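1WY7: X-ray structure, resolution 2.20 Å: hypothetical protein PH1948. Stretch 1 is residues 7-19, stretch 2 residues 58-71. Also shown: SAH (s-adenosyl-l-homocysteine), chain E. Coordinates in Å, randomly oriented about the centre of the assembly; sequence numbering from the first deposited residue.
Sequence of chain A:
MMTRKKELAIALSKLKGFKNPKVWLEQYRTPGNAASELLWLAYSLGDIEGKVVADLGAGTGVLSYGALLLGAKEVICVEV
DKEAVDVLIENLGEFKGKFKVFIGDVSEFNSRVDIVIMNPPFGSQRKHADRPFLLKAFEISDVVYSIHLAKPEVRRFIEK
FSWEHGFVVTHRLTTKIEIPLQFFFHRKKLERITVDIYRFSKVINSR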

# COMPACT_ATOMS: atom_id res chain seq x y z
N GLU A 7 -12.41 -7.07 -12.29
CA GLU A 7 -12.62 -8.36 -11.63
C GLU A 7 -11.80 -8.38 -10.34
O GLU A 7 -12.27 -8.85 -9.30
CB GLU A 7 -12.16 -9.52 -12.52
CG GLU A 7 -13.20 -10.01 -13.51
CD GLU A 7 -12.73 -9.94 -14.95
OE1 GLU A 7 -12.23 -8.86 -15.35
OE2 GLU A 7 -12.86 -10.95 -15.67
N LEU A 8 -10.58 -7.88 -10.43
CA LEU A 8 -9.69 -7.83 -9.28
C LEU A 8 -10.28 -6.91 -8.21
O LEU A 8 -10.31 -7.26 -7.02
CB LEU A 8 -8.30 -7.34 -9.72
CG LEU A 8 -7.20 -7.18 -8.65
CD1 LEU A 8 -7.01 -8.47 -7.88
CD2 LEU A 8 -5.90 -6.80 -9.34
N ALA A 9 -10.77 -5.75 -8.64
CA ALA A 9 -11.37 -4.80 -7.71
C ALA A 9 -12.53 -5.44 -6.97
O ALA A 9 -12.67 -5.27 -5.76
CB ALA A 9 -11.84 -3.56 -8.47
N ILE A 10 -13.35 -6.18 -7.71
CA ILE A 10 -14.51 -6.86 -7.14
C ILE A 10 -14.08 -7.88 -6.10
O ILE A 10 -14.62 -7.95 -4.99
CB ILE A 10 -15.31 -7.60 -8.26
CG1 ILE A 10 -16.01 -6.57 -9.16
CG2 ILE A 10 -16.31 -8.58 -7.66
CD1 ILE A 10 -16.73 -7.20 -10.36
N ALA A 11 -13.10 -8.70 -6.47
CA ALA A 11 -12.60 -9.71 -5.56
C ALA A 11 -11.97 -9.08 -4.31
O ALA A 11 -12.12 -9.61 -3.20
CB ALA A 11 -11.59 -10.60 -6.28
N LEU A 12 -11.27 -7.96 -4.49
CA LEU A 12 -10.63 -7.29 -3.37
C LEU A 12 -11.65 -6.69 -2.41
O LEU A 12 -11.42 -6.64 -1.21
CB LEU A 12 -9.67 -6.18 -3.85
CG LEU A 12 -8.44 -6.67 -4.61
CD1 LEU A 12 -7.59 -5.49 -5.04
CD2 LEU A 12 -7.64 -7.62 -3.72
N SER A 13 -12.79 -6.26 -2.94
CA SER A 13 -13.84 -5.65 -2.13
C SER A 13 -14.55 -6.66 -1.22
O SER A 13 -15.25 -6.27 -0.28
CB SER A 13 -14.88 -4.98 -3.02
OG SER A 13 -15.59 -5.94 -3.78
N LYS A 14 -14.35 -7.94 -1.49
CA LYS A 14 -14.98 -8.99 -0.70
C LYS A 14 -14.24 -9.33 0.59
O LYS A 14 -14.76 -10.07 1.43
CB LYS A 14 -15.14 -10.25 -1.54
CG LYS A 14 -16.16 -10.08 -2.65
CD LYS A 14 -16.21 -11.29 -3.56
CE LYS A 14 -17.30 -11.12 -4.60
NZ LYS A 14 -17.37 -12.31 -5.49
N LEU A 15 -13.04 -8.79 0.76
CA LEU A 15 -12.25 -9.04 1.97
C LEU A 15 -12.84 -8.32 3.17
O LEU A 15 -13.50 -7.29 3.03
CB LEU A 15 -10.80 -8.56 1.78
CG LEU A 15 -9.92 -9.26 0.74
CD1 LEU A 15 -8.50 -8.67 0.78
CD2 LEU A 15 -9.86 -10.75 1.05
N LYS A 16 -12.59 -8.86 4.36
CA LYS A 16 -13.09 -8.26 5.60
C LYS A 16 -12.34 -6.97 5.91
O LYS A 16 -11.16 -6.85 5.63
CB LYS A 16 -12.92 -9.25 6.75
CG LYS A 16 -13.84 -10.46 6.66
CD LYS A 16 -13.61 -11.24 5.37
CE LYS A 16 -14.78 -12.18 5.03
NZ LYS A 16 -14.93 -13.32 5.98
N GLY A 17 -13.05 -5.99 6.50
CA GLY A 17 -12.44 -4.72 6.85
C GLY A 17 -11.98 -4.68 8.30
O GLY A 17 -12.00 -5.70 8.99
N PHE A 18 -11.55 -3.51 8.76
CA PHE A 18 -11.08 -3.34 10.14
C PHE A 18 -12.19 -3.56 11.17
O PHE A 18 -13.31 -3.09 10.99
CB PHE A 18 -10.53 -1.93 10.36
CG PHE A 18 -9.23 -1.65 9.65
CD1 PHE A 18 -9.23 -1.12 8.36
CD2 PHE A 18 -8.02 -1.91 10.27
CE1 PHE A 18 -8.03 -0.84 7.71
CE2 PHE A 18 -6.81 -1.63 9.63
CZ PHE A 18 -6.81 -1.10 8.35
N LYS A 19 -11.86 -4.27 12.24
CA LYS A 19 -12.80 -4.55 13.33
C LYS A 19 -13.26 -3.25 14.00
O LYS A 19 -14.46 -2.98 14.13
CB LYS A 19 -12.10 -5.44 14.37
CG LYS A 19 -11.00 -4.71 15.19
CD LYS A 19 -9.90 -4.08 14.31
CE LYS A 19 -9.22 -2.91 15.03
NZ LYS A 19 -8.12 -2.26 14.24
N ALA A 58 0.17 -2.74 5.99
CA ALA A 58 -0.69 -3.77 5.40
C ALA A 58 -2.16 -3.76 5.83
O ALA A 58 -3.04 -4.20 5.08
CB ALA A 58 -0.08 -5.16 5.63
N GLY A 59 -2.43 -3.28 7.04
CA GLY A 59 -3.80 -3.23 7.53
C GLY A 59 -4.55 -4.54 7.42
O GLY A 59 -4.15 -5.55 8.02
N THR A 60 -5.65 -4.53 6.66
CA THR A 60 -6.46 -5.74 6.48
C THR A 60 -5.91 -6.66 5.40
O THR A 60 -6.41 -7.77 5.21
CB THR A 60 -7.94 -5.43 6.11
OG1 THR A 60 -8.00 -4.71 4.87
CG2 THR A 60 -8.59 -4.61 7.20
N GLY A 61 -4.88 -6.20 4.68
CA GLY A 61 -4.28 -7.03 3.65
C GLY A 61 -4.81 -6.95 2.23
O GLY A 61 -4.56 -7.84 1.43
N VAL A 62 -5.53 -5.88 1.88
CA VAL A 62 -6.07 -5.77 0.51
C VAL A 62 -4.96 -5.82 -0.54
O VAL A 62 -5.04 -6.61 -1.49
CB VAL A 62 -6.87 -4.46 0.31
CG1 VAL A 62 -7.24 -4.30 -1.15
CG2 VAL A 62 -8.12 -4.46 1.17
N LEU A 63 -3.94 -4.98 -0.38
CA LEU A 63 -2.84 -4.94 -1.33
C LEU A 63 -2.06 -6.25 -1.35
O LEU A 63 -1.65 -6.73 -2.40
CB LEU A 63 -1.89 -3.78 -1.01
CG LEU A 63 -2.46 -2.37 -1.19
CD1 LEU A 63 -1.36 -1.35 -0.96
CD2 LEU A 63 -3.04 -2.21 -2.61
N SER A 64 -1.87 -6.82 -0.16
CA SER A 64 -1.14 -8.08 -0.02
C SER A 64 -1.86 -9.20 -0.75
O SER A 64 -1.25 -9.99 -1.47
CB SER A 64 -1.03 -8.44 1.46
OG SER A 64 -0.21 -7.53 2.15
N TYR A 65 -3.17 -9.28 -0.52
CA TYR A 65 -4.00 -10.31 -1.14
C TYR A 65 -3.92 -10.21 -2.67
O TYR A 65 -3.68 -11.21 -3.37
CB TYR A 65 -5.45 -10.15 -0.66
CG TYR A 65 -6.40 -11.23 -1.15
CD1 TYR A 65 -7.10 -11.08 -2.34
CD2 TYR A 65 -6.61 -12.37 -0.39
CE1 TYR A 65 -7.99 -12.06 -2.77
CE2 TYR A 65 -7.50 -13.35 -0.81
CZ TYR A 65 -8.19 -13.19 -2.00
OH TYR A 65 -9.09 -14.14 -2.41
N GLY A 66 -4.08 -8.99 -3.19
CA GLY A 66 -4.01 -8.75 -4.62
C GLY A 66 -2.68 -9.18 -5.20
O GLY A 66 -2.63 -9.80 -6.28
N ALA A 67 -1.60 -8.85 -4.50
CA ALA A 67 -0.26 -9.19 -4.96
C ALA A 67 -0.11 -10.71 -5.04
O ALA A 67 0.38 -11.23 -6.04
CB ALA A 67 0.80 -8.62 -4.01
N LEU A 68 -0.53 -11.40 -3.98
CA LEU A 68 -0.46 -12.86 -3.95
C LEU A 68 -1.31 -13.40 -5.10
O LEU A 68 -0.90 -14.30 -5.83
CB LEU A 68 -1.00 -13.43 -2.64
CG LEU A 68 -0.11 -13.63 -1.40
CD1 LEU A 68 1.24 -14.21 -1.78
CD2 LEU A 68 0.05 -12.33 -0.71
N LEU A 69 -2.50 -12.83 -5.24
CA LEU A 69 -3.44 -13.22 -6.28
C LEU A 69 -2.78 -13.05 -7.66
O LEU A 69 -3.01 -13.85 -8.57
CB LEU A 69 -4.69 -12.33 -6.19
CG LEU A 69 -6.02 -12.79 -6.78
CD1 LEU A 69 -5.89 -12.91 -8.28
CD2 LEU A 69 -6.43 -14.11 -6.15
N LEU A 70 -1.96 -12.02 -7.79
CA LEU A 70 -1.29 -11.76 -9.06
C LEU A 70 0.05 -12.47 -9.23
O LEU A 70 0.80 -12.17 -10.14
CB LEU A 70 -1.14 -10.26 -9.28
CG LEU A 70 -2.28 -9.52 -10.01
CD1 LEU A 70 -3.62 -10.02 -9.57
CD2 LEU A 70 -2.15 -8.03 -9.76
N GLY A 71 0.36 -13.41 -8.34
CA GLY A 71 1.59 -14.17 -8.48
C GLY A 71 2.84 -13.78 -7.71
O GLY A 71 3.94 -14.22 -8.07
N SAH E . -6.40 -1.77 4.73
CA SAH E . -5.42 -1.08 3.87
CB SAH E . -4.42 -0.37 4.79
CG SAH E . -4.98 0.99 5.02
SD SAH E . -4.23 2.23 6.10
C SAH E . -4.82 -2.13 2.96
O SAH E . -5.47 -3.21 2.78
OXT SAH E . -3.69 -1.81 2.47
C5' SAH E . -2.55 1.71 6.37
C4' SAH E . -2.17 1.03 7.70
O4' SAH E . -1.00 1.69 8.26
C3' SAH E . -3.18 1.15 8.85
O3' SAH E . -3.81 -0.14 8.89
C2' SAH E . -2.36 1.37 10.13
O2' SAH E . -2.61 0.62 11.30
C1' SAH E . -0.91 1.29 9.60
N9 SAH E . 0.02 2.17 10.29
C8 SAH E . -0.13 3.47 10.75
N7 SAH E . 0.95 3.96 11.31
C5 SAH E . 1.88 2.93 11.21
C6 SAH E . 3.24 2.81 11.61
N6 SAH E . 3.91 3.82 12.21
N1 SAH E . 3.92 1.63 11.37
C2 SAH E . 3.25 0.63 10.76
N3 SAH E . 1.96 0.62 10.34
C4 SAH E . 1.32 1.82 10.59
O HOH W 1 -11.76 -12.63 -3.16
O HOH W 2 -10.35 -5.46 3.51

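From Glu7 the chain continues a helix that begins earlier, and residues 62-69 form a second helix; their axes approach to 10.2 Å, with 131° between their N-to-C directions. Ahead of the second helix, a type II' turn from Ala58 to Gly61 is closed by Gly61 N to Ala58 O (2.7 Å). Gly59, at positive phi, lies against both Phe18 and the ligand: a CB there would fall 2.9 Å from Phe18 CZ and 2.7 Å from SAH CB. Gly61 takes the N-cap position, and its O accepts the first helical bond from Tyr65 N (2.8 Å).

No direct hydrogen bond joins the stretches; the contact is mainly apolar, burying 581 Å² in all. Leu8 CD2 meets Leu70 CD1 at 4.0 Å. Leu12 starts out sideways, but its end reaches the second helix, with CD2 3.6 Å from Val62 O and 3.9 Å from Gly66 N. Gly66 has no side chain; a CB there would point toward the first stretch and lie 3.6 Å from Leu12 CD2, close but not a clash.

Two leucines meet Tyr65 differently: Leu12 CD2 lies at the ring edge, 3.8 Å from Tyr65 CD1, whereas Leu15 CD2 sits over a face, 4.0 Å from the ring centroid and 13° off the normal. Leu15 CD1 also packs 3.7 Å from Tyr65 CB. Thr60 CG2 likewise makes a CH-pi contact over a face of Phe18, 3.8 Å from its centroid, while SAH O3' lies at that ring's edge, 3.2 Å from Phe18 CZ.

Waters supply the polar links: one donates to Ala11 O and Tyr65 OH, and another bridges Lys16 O and Thr60 OG1. Thr60 OG1 also accepts a weak hydrogen bond from SAH N (3.4 Å), and Val62 N donates to SAH O (2.8 Å), so the turn and helix start that pack against stretch 1 also hold the ligand.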